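Vanadium-dependent haloperoxidase (Zobellia galactanivorans, PDB 4CIT) probably uses a protein-bound vanadate to let peroxide oxidise halides, and is named a vanadium-dependent iodoperoxidase. Local coordinates at residues 71-76 and 110-115; 117-122 and 161-166; 335-340 and 423-428; 362-367 and 429-434. One frame throughout, in Å; residues are numbered along the deposited sequence.

Interaction 1 of 4, residues 71-76 and 110-115; sequences VAAYEI and LAAVVA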
loop_
_atom_site.group_PDB
_atom_site.type_symbol
_atom_site.label_atom_id
_atom_site.label_comp_id
_atom_site.label_asym_id
_atom_site.label_seq_id
_atom_site.Cartn_x
_atom_site.Cartn_y
_atom_site.Cartn_z
ATOM N N VAL A 71 6.706 -2.340 11.021
ATOM C CA VAL A 71 8.102 -2.172 11.399
ATOM C C VAL A 71 8.264 -2.410 12.878
ATOM O O VAL A 71 9.260 -3.065 13.293
ATOM C CB VAL A 71 8.669 -0.773 10.943
ATOM C CG1 VAL A 71 10.016 -0.449 11.522
ATOM C CG2 VAL A 71 8.723 -0.720 9.431
ATOM N N ALA A 72 7.368 -1.816 13.701
ATOM C CA ALA A 72 7.437 -2.060 15.146
ATOM C C ALA A 72 7.396 -3.540 15.571
ATOM O O ALA A 72 8.249 -4.022 16.338
ATOM C CB ALA A 72 6.356 -1.246 15.897
ATOM N N ALA A 73 6.428 -4.268 15.022
ATOM C CA ALA A 73 6.356 -5.698 15.279
ATOM C C ALA A 73 7.534 -6.465 14.781
ATOM O O ALA A 73 8.100 -7.332 15.495
ATOM C CB ALA A 73 5.121 -6.217 14.631
ATOM N N TYR A 74 7.980 -6.148 13.565
ATOM C CA TYR A 74 9.147 -6.799 12.995
ATOM C C TYR A 74 10.365 -6.569 13.823
ATOM O O TYR A 74 11.152 -7.500 14.118
ATOM C CB TYR A 74 9.416 -6.298 11.533
ATOM C CG TYR A 74 10.680 -6.943 10.981
ATOM C CD1 TYR A 74 10.641 -8.230 10.501
ATOM C CD2 TYR A 74 11.920 -6.265 11.070
ATOM C CE1 TYR A 74 11.789 -8.900 10.172
ATOM C CE2 TYR A 74 13.092 -6.913 10.687
ATOM C CZ TYR A 74 12.981 -8.192 10.126
ATOM O OH TYR A 74 14.125 -8.846 9.717
ATOM N N GLU A 75 10.549 -5.338 14.322
ATOM C CA GLU A 75 11.713 -5.138 15.200
ATOM C C GLU A 75 11.743 -6.042 16.455
ATOM O O GLU A 75 12.804 -6.470 16.934
ATOM C CB GLU A 75 11.918 -3.678 15.596
ATOM C CG GLU A 75 12.314 -2.790 14.427
ATOM C CD GLU A 75 13.703 -3.220 13.853
ATOM O OE1 GLU A 75 14.783 -3.133 14.540
ATOM O OE2 GLU A 75 13.705 -3.829 12.796
ATOM N N ILE A 76 10.624 -6.250 17.029
ATOM C CA ILE A 76 10.479 -7.205 18.186
ATOM C C ILE A 76 10.912 -8.605 17.832
ATOM O O ILE A 76 11.759 -9.244 18.525
ATOM C CB ILE A 76 9.111 -7.122 18.829
ATOM C CG1 ILE A 76 8.934 -5.791 19.549
ATOM C CG2 ILE A 76 8.961 -8.303 19.830
ATOM C CD1 ILE A 76 7.475 -5.492 19.923
ATOM N N LEU A 110 3.373 -11.923 21.289
ATOM C CA LEU A 110 2.344 -11.146 21.970
ATOM C C LEU A 110 2.774 -9.647 21.984
ATOM O O LEU A 110 2.023 -8.768 21.657
ATOM C CB LEU A 110 2.134 -11.733 23.379
ATOM C CG LEU A 110 1.093 -11.063 24.268
ATOM C CD1 LEU A 110 -0.248 -11.142 23.605
ATOM C CD2 LEU A 110 1.052 -11.714 25.639
ATOM N N ALA A 111 3.990 -9.363 22.394
ATOM C CA ALA A 111 4.486 -7.987 22.406
ATOM C C ALA A 111 4.411 -7.342 21.053
ATOM O O ALA A 111 3.972 -6.201 20.943
ATOM C CB ALA A 111 5.884 -7.883 22.936
ATOM N N ALA A 112 4.729 -8.126 20.016
ATOM C CA ALA A 112 4.703 -7.626 18.609
ATOM C C ALA A 112 3.277 -7.245 18.220
ATOM O O ALA A 112 3.105 -6.200 17.572
ATOM C CB ALA A 112 5.279 -8.658 17.676
ATOM N N VAL A 113 2.274 -8.080 18.533
ATOM C CA VAL A 113 0.855 -7.756 18.249
ATOM C C VAL A 113 0.405 -6.509 19.014
ATOM O O VAL A 113 -0.266 -5.646 18.470
ATOM C CB VAL A 113 -0.134 -8.927 18.423
ATOM C CG1 VAL A 113 -1.520 -8.437 18.062
ATOM C CG2 VAL A 113 0.360 -10.080 17.518
ATOM N N VAL A 114 0.834 -6.375 20.237
ATOM C CA VAL A 114 0.479 -5.220 21.064
ATOM C C VAL A 114 1.040 -3.970 20.435
ATOM O O VAL A 114 0.351 -2.967 20.289
ATOM C CB VAL A 114 1.068 -5.398 22.515
ATOM C CG1 VAL A 114 1.150 -4.086 23.266
ATOM C CG2 VAL A 114 0.184 -6.309 23.374
ATOM N N ALA A 115 2.325 -4.025 20.040
ATOM C CA ALA A 115 2.959 -2.850 19.330
ATOM C C ALA A 115 2.188 -2.466 18.038
ATOM O O ALA A 115 1.921 -1.259 17.774
ATOM C CB ALA A 115 4.411 -3.149 19.073
#
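Ala73 and Ala112 bring the two helices together: their CA atoms lie 4.2 Å apart, the shortest such distance between 71-76 and 110-115. Backbone packing accounts for part of this closeness. Ala73 CB rests 3.6 Å from Ala112 O, and Ala112 CB returns the contact by lying 3.8 Å from Ala73 O, so each methyl sits against the other helix's main chain. With side chains that end at CB, the main chains can come this close. The two methyls also touch each other, and next to Ala73 in the chain, Ala72 CB meets Ala115 CB, one turn on from Ala112, at 4.2 Å. The segment axes pass 8.0 Å apart at 164°, which defines a close, nearly antiparallel helix pair of the kind small residues permit in an all-helical bundle; here it joins helix 59-80 to helix 108-123. The one long side chain in the contact is Ile76. Its CG1 lies anti to the carbonyl carbon (chi1 -69°), and the CD1 carried beyond it settles over the opposite helix, 3.7 Å from both Ala111 O and Ala112 CA. The same methyl reaches Ala115 CB at 3.9 Å, while the CG2 branch faces Ala112 CB. All six touching residues are buried. Ala73 also packs on Leu311 of helix 307-335, and Ala72 on Ile163 of helix 146-167.

Interaction 2 of 4, residues 117-122 and 161-166; sequences MELSKR and DHIGEW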
loop_
_atom_site.group_PDB
_atom_site.type_symbol
_atom_site.label_atom_id
_atom_site.label_comp_id
_atom_site.label_asym_id
_atom_site.label_seq_id
_atom_site.Cartn_x
_atom_site.Cartn_y
_atom_site.Cartn_z
ATOM N N MET A 117 -0.982 -3.100 17.181
ATOM C CA MET A 117 -2.269 -2.506 17.448
ATOM C C MET A 117 -2.147 -1.107 17.976
ATOM O O MET A 117 -2.915 -0.229 17.615
ATOM C CB MET A 117 -3.091 -3.376 18.404
ATOM C CG MET A 117 -3.443 -4.706 17.861
ATOM S SD MET A 117 -4.643 -5.756 18.816
ATOM C CE MET A 117 -3.625 -6.038 20.273
ATOM N N GLU A 118 -1.195 -0.879 18.884
ATOM C CA GLU A 118 -1.081 0.452 19.467
ATOM C C GLU A 118 -0.709 1.510 18.401
ATOM O O GLU A 118 -1.312 2.566 18.314
ATOM C CB GLU A 118 0.091 0.455 20.522
ATOM C CG GLU A 118 0.557 1.815 21.015
ATOM C CD GLU A 118 -0.479 2.667 21.705
ATOM O OE1 GLU A 118 -1.532 2.182 22.100
ATOM O OE2 GLU A 118 -0.311 3.920 21.691
ATOM N N LEU A 119 0.254 1.193 17.506
ATOM C CA LEU A 119 0.604 2.156 16.455
ATOM C C LEU A 119 -0.491 2.301 15.423
ATOM O O LEU A 119 -0.747 3.425 14.970
ATOM C CB LEU A 119 1.925 1.811 15.782
ATOM C CG LEU A 119 3.044 1.952 16.780
ATOM C CD1 LEU A 119 4.276 1.602 16.091
ATOM C CD2 LEU A 119 3.228 3.368 17.283
ATOM N N SER A 120 -1.143 1.204 15.088
ATOM C CA SER A 120 -2.279 1.265 14.183
ATOM C C SER A 120 -3.370 2.256 14.740
ATOM O O SER A 120 -3.862 3.096 14.026
ATOM C CB SER A 120 -2.875 -0.050 13.960
ATOM O OG SER A 120 -2.020 -0.884 13.219
ATOM N N LYS A 121 -3.671 2.144 16.028
ATOM C CA LYS A 121 -4.600 3.016 16.739
ATOM C C LYS A 121 -4.155 4.442 16.630
ATOM O O LYS A 121 -4.994 5.307 16.353
ATOM C CB LYS A 121 -4.700 2.622 18.195
ATOM C CG LYS A 121 -5.713 3.324 19.068
ATOM C CD LYS A 121 -5.243 3.299 20.520
ATOM C CE LYS A 121 -4.157 4.353 20.725
ATOM N NZ LYS A 121 -3.551 4.222 22.097
ATOM N N ARG A 122 -2.886 4.741 16.842
ATOM C CA ARG A 122 -2.417 6.102 16.716
ATOM C C ARG A 122 -2.567 6.698 15.317
ATOM O O ARG A 122 -2.731 7.925 15.215
ATOM C CB ARG A 122 -0.980 6.232 17.133
ATOM C CG ARG A 122 -0.700 5.893 18.544
ATOM C CD ARG A 122 0.721 6.277 18.899
ATOM N NE ARG A 122 1.175 5.531 20.051
ATOM C CZ ARG A 122 2.382 5.721 20.585
ATOM N NH1 ARG A 122 3.218 6.645 20.061
ATOM N NH2 ARG A 122 2.753 5.001 21.638
ATOM N N ASP A 161 6.419 3.057 21.712
ATOM C CA ASP A 161 6.763 4.396 21.991
ATOM C C ASP A 161 8.019 4.775 21.218
ATOM O O ASP A 161 8.145 5.925 20.793
ATOM C CB ASP A 161 6.998 4.725 23.492
ATOM C CG ASP A 161 5.678 4.691 24.328
ATOM O OD1 ASP A 161 4.511 4.893 23.781
ATOM O OD2 ASP A 161 5.820 4.429 25.541
ATOM N N HIS A 162 8.970 3.861 21.107
ATOM C CA HIS A 162 10.207 4.160 20.425
ATOM C C HIS A 162 9.909 4.421 18.960
ATOM O O HIS A 162 10.411 5.405 18.329
ATOM C CB HIS A 162 11.275 3.089 20.690
ATOM C CG HIS A 162 12.531 3.262 19.879
ATOM N ND1 HIS A 162 13.594 3.984 20.346
ATOM C CD2 HIS A 162 12.909 2.771 18.665
ATOM C CE1 HIS A 162 14.566 3.988 19.446
ATOM N NE2 HIS A 162 14.179 3.232 18.416
ATOM N N ILE A 163 9.195 3.477 18.371
ATOM C CA ILE A 163 8.877 3.579 16.967
ATOM C C ILE A 163 7.992 4.816 16.696
ATOM O O ILE A 163 8.231 5.560 15.698
ATOM C CB ILE A 163 8.217 2.312 16.470
ATOM C CG1 ILE A 163 9.204 1.148 16.681
ATOM C CG2 ILE A 163 7.704 2.543 15.050
ATOM C CD1 ILE A 163 10.402 1.121 15.765
ATOM N N GLY A 164 7.104 5.113 17.635
ATOM C CA GLY A 164 6.270 6.349 17.561
ATOM C C GLY A 164 7.083 7.659 17.506
ATOM O O GLY A 164 6.770 8.557 16.749
ATOM N N GLU A 165 8.165 7.736 18.267
ATOM C CA GLU A 165 8.994 8.894 18.243
ATOM C C GLU A 165 9.597 9.101 16.845
ATOM O O GLU A 165 9.680 10.239 16.430
ATOM C CB GLU A 165 10.128 8.849 19.262
ATOM C CG GLU A 165 9.579 9.019 20.655
ATOM C CD GLU A 165 10.666 8.864 21.746
ATOM O OE1 GLU A 165 11.877 9.069 21.453
ATOM O OE2 GLU A 165 10.275 8.560 22.906
ATOM N N TRP A 166 10.051 8.012 16.223
ATOM C CA TRP A 166 10.655 8.039 14.889
ATOM C C TRP A 166 9.572 8.390 13.853
ATOM O O TRP A 166 9.853 9.245 12.961
ATOM C CB TRP A 166 11.236 6.671 14.594
ATOM C CG TRP A 166 11.646 6.420 13.195
ATOM C CD1 TRP A 166 12.636 7.036 12.491
ATOM C CD2 TRP A 166 11.210 5.329 12.440
ATOM N NE1 TRP A 166 12.780 6.440 11.288
ATOM C CE2 TRP A 166 11.914 5.375 11.212
ATOM C CE3 TRP A 166 10.264 4.313 12.689
ATOM C CZ2 TRP A 166 11.738 4.460 10.228
ATOM C CZ3 TRP A 166 10.065 3.386 11.672
ATOM C CH2 TRP A 166 10.878 3.438 10.476
HETATM O O HOH W 1 5.837 7.461 20.886
#
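A salt-bridge network of Glu118, Lys121, Arg122 and Asp161 spans two neighbouring helices of the bundle, with Arg122 making the crossing to Asp161. Arg122 NH2 gives a hydrogen bond of 2.8 Å to Asp161 OD1, at an N-H...O angle of 138°. The acceptor lies near the guanidinium plane and is approached nearly along its C-O axis, while the carboxylate plane is turned 40° from that of the guanidinium. On its own helix Arg122 NE holds Glu118 OE2 at 2.7 Å in a straighter bond, and Lys121 NZ takes Glu118 OE1 at 2.9 Å. A water bridges the remaining nitrogen, accepting from Arg122 NH1 and donating to Asp161 O. The guanidinium is thus gripped at its edge from several directions, and one face is covered toward the rim by Leu119 CD2. An alanine in place of Arg122 would probably leave Asp161 without its partner in this network and the bridging water without its donor. Gly164 lets NH1 approach its CA to 4.0 Å, where a CB would clash. Deeper in, Leu119 CD1 packs 3.7 Å from Ile163 CG2, the two side chains crossing at about a right angle, and both residues touch Ala72 of helix 59-80. The segment axes are 10.4 Å apart and 35° from parallel, an arrangement typical of an alpha-helical bundle whose apolar interface is edged by interhelical salt bridges.

Interaction 3 of 4, residues 335-340 and 423-428; sequences SNLIRP and IHYRAA. With VO4 (vanadate ion), chain B; VO4 (vanadate ion), chain F; VO4 (vanadate ion), chain E; VO4 (vanadate ion), chain D.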
loop_
_atom_site.group_PDB
_atom_site.type_symbol
_atom_site.label_atom_id
_atom_site.label_comp_id
_atom_site.label_asym_id
_atom_site.label_seq_id
_atom_site.Cartn_x
_atom_site.Cartn_y
_atom_site.Cartn_z
ATOM N N SER A 335 4.912 16.429 -13.084
ATOM C CA SER A 335 4.402 16.492 -14.452
ATOM C C SER A 335 2.976 17.162 -14.499
ATOM O O SER A 335 2.604 17.785 -15.509
ATOM C CB SER A 335 4.419 15.103 -15.081
ATOM O OG SER A 335 3.661 14.191 -14.352
ATOM N N ASN A 336 2.215 16.977 -13.416
ATOM C CA ASN A 336 0.921 17.583 -13.225
ATOM C C ASN A 336 0.057 17.525 -14.498
ATOM O O ASN A 336 -0.374 18.542 -15.029
ATOM C CB ASN A 336 1.121 19.016 -12.743
ATOM C CG ASN A 336 -0.164 19.659 -12.271
ATOM O OD1 ASN A 336 -1.008 19.046 -11.634
ATOM N ND2 ASN A 336 -0.284 20.931 -12.547
ATOM N N LEU A 337 -0.145 16.303 -14.976
ATOM C CA LEU A 337 -0.772 16.021 -16.271
ATOM C C LEU A 337 -2.248 15.829 -16.217
ATOM O O LEU A 337 -2.770 15.082 -15.407
ATOM C CB LEU A 337 -0.105 14.792 -16.862
ATOM C CG LEU A 337 -0.448 14.497 -18.332
ATOM C CD1 LEU A 337 0.038 15.583 -19.323
ATOM C CD2 LEU A 337 0.122 13.101 -18.709
ATOM N N ILE A 338 -2.933 16.451 -17.189
ATOM C CA ILE A 338 -4.369 16.342 -17.356
ATOM C C ILE A 338 -4.850 14.912 -17.607
ATOM O O ILE A 338 -4.159 14.129 -18.268
ATOM C CB ILE A 338 -4.702 17.265 -18.562
ATOM C CG1 ILE A 338 -6.189 17.596 -18.638
ATOM C CG2 ILE A 338 -4.133 16.690 -19.857
ATOM C CD1 ILE A 338 -6.390 18.892 -19.493
ATOM N N ARG A 339 -6.013 14.550 -17.040
ATOM C CA ARG A 339 -6.626 13.277 -17.189
ATOM C C ARG A 339 -7.358 13.153 -18.513
ATOM O O ARG A 339 -7.785 14.156 -19.103
ATOM C CB ARG A 339 -7.591 13.027 -16.020
ATOM C CG ARG A 339 -6.880 12.860 -14.725
ATOM C CD ARG A 339 -6.383 11.412 -14.584
ATOM N NE ARG A 339 -5.843 11.190 -13.226
ATOM C CZ ARG A 339 -5.729 10.014 -12.640
ATOM N NH1 ARG A 339 -5.970 8.878 -13.282
ATOM N NH2 ARG A 339 -5.209 9.947 -11.419
ATOM N N PRO A 340 -7.460 11.907 -19.049
ATOM C CA PRO A 340 -8.034 11.655 -20.338
ATOM C C PRO A 340 -9.465 12.213 -20.548
ATOM O O PRO A 340 -9.705 12.823 -21.636
ATOM C CB PRO A 340 -8.039 10.124 -20.427
ATOM C CG PRO A 340 -6.944 9.675 -19.592
ATOM C CD PRO A 340 -6.947 10.663 -18.430
ATOM N N ILE A 423 -9.023 6.083 -17.328
ATOM C CA ILE A 423 -8.471 7.129 -16.480
ATOM C C ILE A 423 -6.961 7.362 -16.589
ATOM O O ILE A 423 -6.440 8.285 -16.018
ATOM C CB ILE A 423 -8.913 6.989 -14.983
ATOM C CG1 ILE A 423 -8.243 5.807 -14.313
ATOM C CG2 ILE A 423 -10.437 7.005 -14.917
ATOM C CD1 ILE A 423 -8.808 4.468 -14.622
ATOM N N HIS A 424 -6.253 6.468 -17.248
ATOM C CA HIS A 424 -4.807 6.611 -17.537
ATOM C C HIS A 424 -4.513 6.398 -18.961
ATOM O O HIS A 424 -5.065 5.505 -19.603
ATOM C CB HIS A 424 -3.941 5.646 -16.681
ATOM C CG HIS A 424 -3.734 6.099 -15.258
ATOM N ND1 HIS A 424 -3.039 7.227 -14.909
ATOM C CD2 HIS A 424 -4.219 5.589 -14.093
ATOM C CE1 HIS A 424 -3.033 7.349 -13.586
ATOM N NE2 HIS A 424 -3.755 6.374 -13.067
ATOM N N TYR A 425 -3.516 7.120 -19.457
ATOM C CA TYR A 425 -2.918 6.829 -20.773
ATOM C C TYR A 425 -1.902 5.676 -20.669
ATOM O O TYR A 425 -1.349 5.379 -19.590
ATOM C CB TYR A 425 -2.152 8.069 -21.306
ATOM C CG TYR A 425 -2.891 9.403 -21.229
ATOM C CD1 TYR A 425 -3.853 9.747 -22.101
ATOM C CD2 TYR A 425 -2.635 10.260 -20.199
ATOM C CE1 TYR A 425 -4.569 10.976 -21.993
ATOM C CE2 TYR A 425 -3.289 11.484 -20.076
ATOM C CZ TYR A 425 -4.284 11.833 -20.964
ATOM O OH TYR A 425 -4.886 13.057 -20.724
ATOM N N ARG A 426 -1.516 5.123 -21.816
ATOM C CA ARG A 426 -0.531 4.069 -21.854
ATOM C C ARG A 426 0.752 4.387 -21.134
ATOM O O ARG A 426 1.305 3.497 -20.409
ATOM C CB ARG A 426 -0.286 3.605 -23.324
ATOM C CG ARG A 426 0.811 2.530 -23.501
ATOM C CD ARG A 426 0.955 2.251 -24.989
ATOM N NE ARG A 426 -0.218 1.511 -25.449
ATOM C CZ ARG A 426 -0.406 0.197 -25.329
ATOM N NH1 ARG A 426 0.560 -0.590 -24.844
ATOM N NH2 ARG A 426 -1.550 -0.368 -25.762
ATOM N N ALA A 427 1.312 5.565 -21.374
ATOM C CA ALA A 427 2.634 5.906 -20.763
ATOM C C ALA A 427 2.609 5.854 -19.252
ATOM O O ALA A 427 3.546 5.302 -18.612
ATOM C CB ALA A 427 3.140 7.223 -21.237
ATOM N N ALA A 428 1.530 6.391 -18.639
ATOM C CA ALA A 428 1.425 6.400 -17.170
ATOM C C ALA A 428 1.391 4.991 -16.610
ATOM O O ALA A 428 1.987 4.714 -15.563
ATOM C CB ALA A 428 0.156 7.143 -16.757
HETATM V V VO4 B . -4.187 6.101 -10.972
HETATM O O4 VO4 F . -5.552 6.883 -11.113
HETATM O O3 VO4 E . -2.811 7.067 -10.614
HETATM O O2 VO4 D . -3.832 4.311 -11.357
#
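Arg339 and His424 meet at the vanadate site of the PAP2-type fold, where His424 NE2 binds vanadium at 2.2 Å. Arg339 NH1 is shared: it gives one hydrogen bond of 2.8 Å to Ile423 O, from above the carbonyl plane, and another of 3.0 Å to vanadate O4. NH2 donates to the same oxygen, so O4 is held in a two-pronged grip at the guanidinium edge. The bend at chi2 (-83°) turns CD out of an extended course, and NE finds its acceptor in Phe361 O. NH1 also lies over one face of the His424 ring, offset toward the rim. The other ring nitrogen, ND1, is hydrogen-bonded to Glu363 OE2, which orients the imidazole from behind. Lys332, Ser366, Gly367, His368 and Arg418 complete the vanadate's hydrogen-bond shell. Tyr425 OH donates to Ile338 O at 2.8 Å, a buried carbonyl that it reaches from above the carbonyl plane. A phenylalanine in place of Tyr425 would probably leave Ile338 O without this donor and the segment 335-340 less firmly held. Over the face of the Tyr425 ring, Pro340 CG stands 3.8 Å from the centroid, a CH-pi contact 19° off the normal.

Interaction 4 of 4, residues 362-367 and 429-434; sequences PEYTSG and IEVGVK. With VO4 (vanadate ion), chain D; VO4 (vanadate ion), chain E.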
loop_
_atom_site.group_PDB
_atom_site.type_symbol
_atom_site.label_atom_id
_atom_site.label_comp_id
_atom_site.label_asym_id
_atom_site.label_seq_id
_atom_site.Cartn_x
_atom_site.Cartn_y
_atom_site.Cartn_z
ATOM N N PRO A 362 -3.327 14.239 -10.341
ATOM C CA PRO A 362 -2.759 14.213 -11.671
ATOM C C PRO A 362 -2.437 12.803 -12.188
ATOM O O PRO A 362 -2.349 11.821 -11.438
ATOM C CB PRO A 362 -1.499 15.054 -11.551
ATOM C CG PRO A 362 -1.838 15.989 -10.459
ATOM C CD PRO A 362 -2.553 15.144 -9.496
ATOM N N GLU A 363 -2.276 12.730 -13.475
ATOM C CA GLU A 363 -2.284 11.477 -14.246
ATOM C C GLU A 363 -0.991 10.628 -14.247
ATOM O O GLU A 363 -1.093 9.374 -14.307
ATOM C CB GLU A 363 -2.752 11.760 -15.645
ATOM C CG GLU A 363 -3.155 10.531 -16.418
ATOM C CD GLU A 363 -2.059 9.762 -17.041
ATOM O OE1 GLU A 363 -0.968 10.318 -17.354
ATOM O OE2 GLU A 363 -2.332 8.570 -17.316
ATOM N N TYR A 364 0.185 11.221 -14.187
ATOM C CA TYR A 364 1.391 10.483 -14.598
ATOM C C TYR A 364 2.390 10.451 -13.446
ATOM O O TYR A 364 2.720 11.494 -12.956
ATOM C CB TYR A 364 2.033 11.196 -15.793
ATOM C CG TYR A 364 3.252 10.535 -16.385
ATOM C CD1 TYR A 364 3.173 9.534 -17.297
ATOM C CD2 TYR A 364 4.537 10.931 -15.968
ATOM C CE1 TYR A 364 4.312 8.961 -17.848
ATOM C CE2 TYR A 364 5.672 10.391 -16.498
ATOM C CZ TYR A 364 5.563 9.411 -17.430
ATOM O OH TYR A 364 6.673 8.887 -18.015
ATOM N N THR A 365 2.904 9.342 -13.019
ATOM C CA THR A 365 2.583 7.964 -13.457
ATOM C C THR A 365 1.408 7.414 -12.627
ATOM O O THR A 365 0.931 8.063 -11.665
ATOM C CB THR A 365 3.819 7.068 -13.217
ATOM O OG1 THR A 365 4.306 7.367 -11.887
ATOM C CG2 THR A 365 4.863 7.260 -14.301
ATOM N N SER A 366 0.860 6.261 -13.017
ATOM C CA SER A 366 -0.276 5.626 -12.379
ATOM C C SER A 366 0.101 4.965 -11.047
ATOM O O SER A 366 1.048 4.169 -11.028
ATOM C CB SER A 366 -0.816 4.528 -13.282
ATOM O OG SER A 366 -1.623 3.575 -12.547
ATOM N N GLY A 367 -0.587 5.377 -9.966
ATOM C CA GLY A 367 -0.410 4.799 -8.687
ATOM C C GLY A 367 -0.596 3.299 -8.632
ATOM O O GLY A 367 0.215 2.566 -8.036
ATOM N N ILE A 429 0.857 4.061 -17.383
ATOM C CA ILE A 429 0.761 2.697 -16.995
ATOM C C ILE A 429 2.058 1.914 -17.207
ATOM O O ILE A 429 2.588 1.312 -16.257
ATOM C CB ILE A 429 -0.402 1.988 -17.776
ATOM C CG1 ILE A 429 -1.773 2.637 -17.428
ATOM C CG2 ILE A 429 -0.374 0.492 -17.561
ATOM C CD1 ILE A 429 -2.849 2.239 -18.391
ATOM N N GLU A 430 2.609 1.984 -18.421
ATOM C CA GLU A 430 3.838 1.226 -18.771
ATOM C C GLU A 430 5.055 1.764 -18.046
ATOM O O GLU A 430 5.817 0.994 -17.419
ATOM C CB GLU A 430 4.040 1.260 -20.249
ATOM C CG GLU A 430 2.920 0.440 -20.901
ATOM C CD GLU A 430 3.150 0.243 -22.395
ATOM O OE1 GLU A 430 4.031 0.856 -22.948
ATOM O OE2 GLU A 430 2.411 -0.510 -22.996
ATOM N N VAL A 431 5.180 3.080 -18.045
ATOM C CA VAL A 431 6.279 3.714 -17.371
ATOM C C VAL A 431 6.113 3.556 -15.863
ATOM O O VAL A 431 7.121 3.362 -15.087
ATOM C CB VAL A 431 6.488 5.191 -17.779
ATOM C CG1 VAL A 431 7.593 5.755 -16.939
ATOM C CG2 VAL A 431 6.717 5.283 -19.288
ATOM N N GLY A 432 4.866 3.609 -15.375
ATOM C CA GLY A 432 4.614 3.411 -13.948
ATOM C C GLY A 432 4.973 2.030 -13.431
ATOM O O GLY A 432 5.578 1.881 -12.360
ATOM N N VAL A 433 4.603 1.002 -14.179
ATOM C CA VAL A 433 5.030 -0.379 -13.820
ATOM C C VAL A 433 6.535 -0.508 -13.742
ATOM O O VAL A 433 7.104 -1.105 -12.809
ATOM C CB VAL A 433 4.542 -1.408 -14.875
ATOM C CG1 VAL A 433 5.291 -2.759 -14.624
ATOM C CG2 VAL A 433 3.062 -1.581 -14.748
ATOM N N LYS A 434 7.261 0.066 -14.708
ATOM C CA LYS A 434 8.713 0.086 -14.652
ATOM C C LYS A 434 9.287 0.766 -13.450
ATOM O O LYS A 434 10.224 0.308 -12.807
ATOM C CB LYS A 434 9.248 0.735 -15.951
ATOM C CG LYS A 434 10.758 1.009 -15.940
ATOM C CD LYS A 434 11.248 1.594 -17.287
ATOM C CE LYS A 434 12.704 2.115 -17.095
ATOM N NZ LYS A 434 13.641 1.143 -16.407
HETATM O O2 VO4 D . -3.832 4.311 -11.357
HETATM O O3 VO4 E . -2.811 7.067 -10.614
#
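Ser366, which binds the vanadate, packs its CB 4.4 Å from Ile429 CA. Ser366 OG donates to vanadate O2 at 2.6 Å, and Gly367 N to O3 at 2.9 Å with an N-H...O angle of 160°. Ser366 OG, anti to its own backbone N (chi1 160°), also caps helix 367-383 by accepting from Ser369 N; the first N-H of that helix, Gly367 N, points at the anion. Outside this first shell, Thr365 CG2 lies against Gly432 N at 3.8 Å. Their CA atoms are 5.0 Å apart, and a CB on Gly432 would be tight against Thr365 CB and Ser366 O. Thr365 follows a cis peptide bond, and its CG2 sits over the centre of the Tyr364 ring, 3.7 Å above the plane. Tyr364 reaches past it to set OH 3.4 Å from Val431 CG1, while that hydroxyl is hydrogen-bonded to Val223 O. Thr365 OG1 is tied to Gln435 OE1, and Lys332 NZ meets the carbonyls of Pro362 and Thr365. The loop 362-367 therefore runs between helix 307-335, which Tyr364 and Thr365 touch, and helix 426-446, whose Ile429 turns to helix 407-420.

In the fold
From the N terminus, interaction 1 closes first, joining helix 59-80 to helix 108-123 across a mostly non-helical connection. Interaction 2 follows in series, its loop returning through helix 128-144 to set helix 146-167 beside helix 108-123. The two share that helix and touch through Ala72, which packs on Leu119 and Ile163. On the opposite side of the chain's centre, interactions 3 and 4 cross: their segments alternate along the sequence and both end on or just before helix 426-446. Glu363 links them, and both meet the same vanadate. Centres of interactions 1 and 3 are about 40 Å apart, so the N-terminal helix packing and the vanadate site are separate regions.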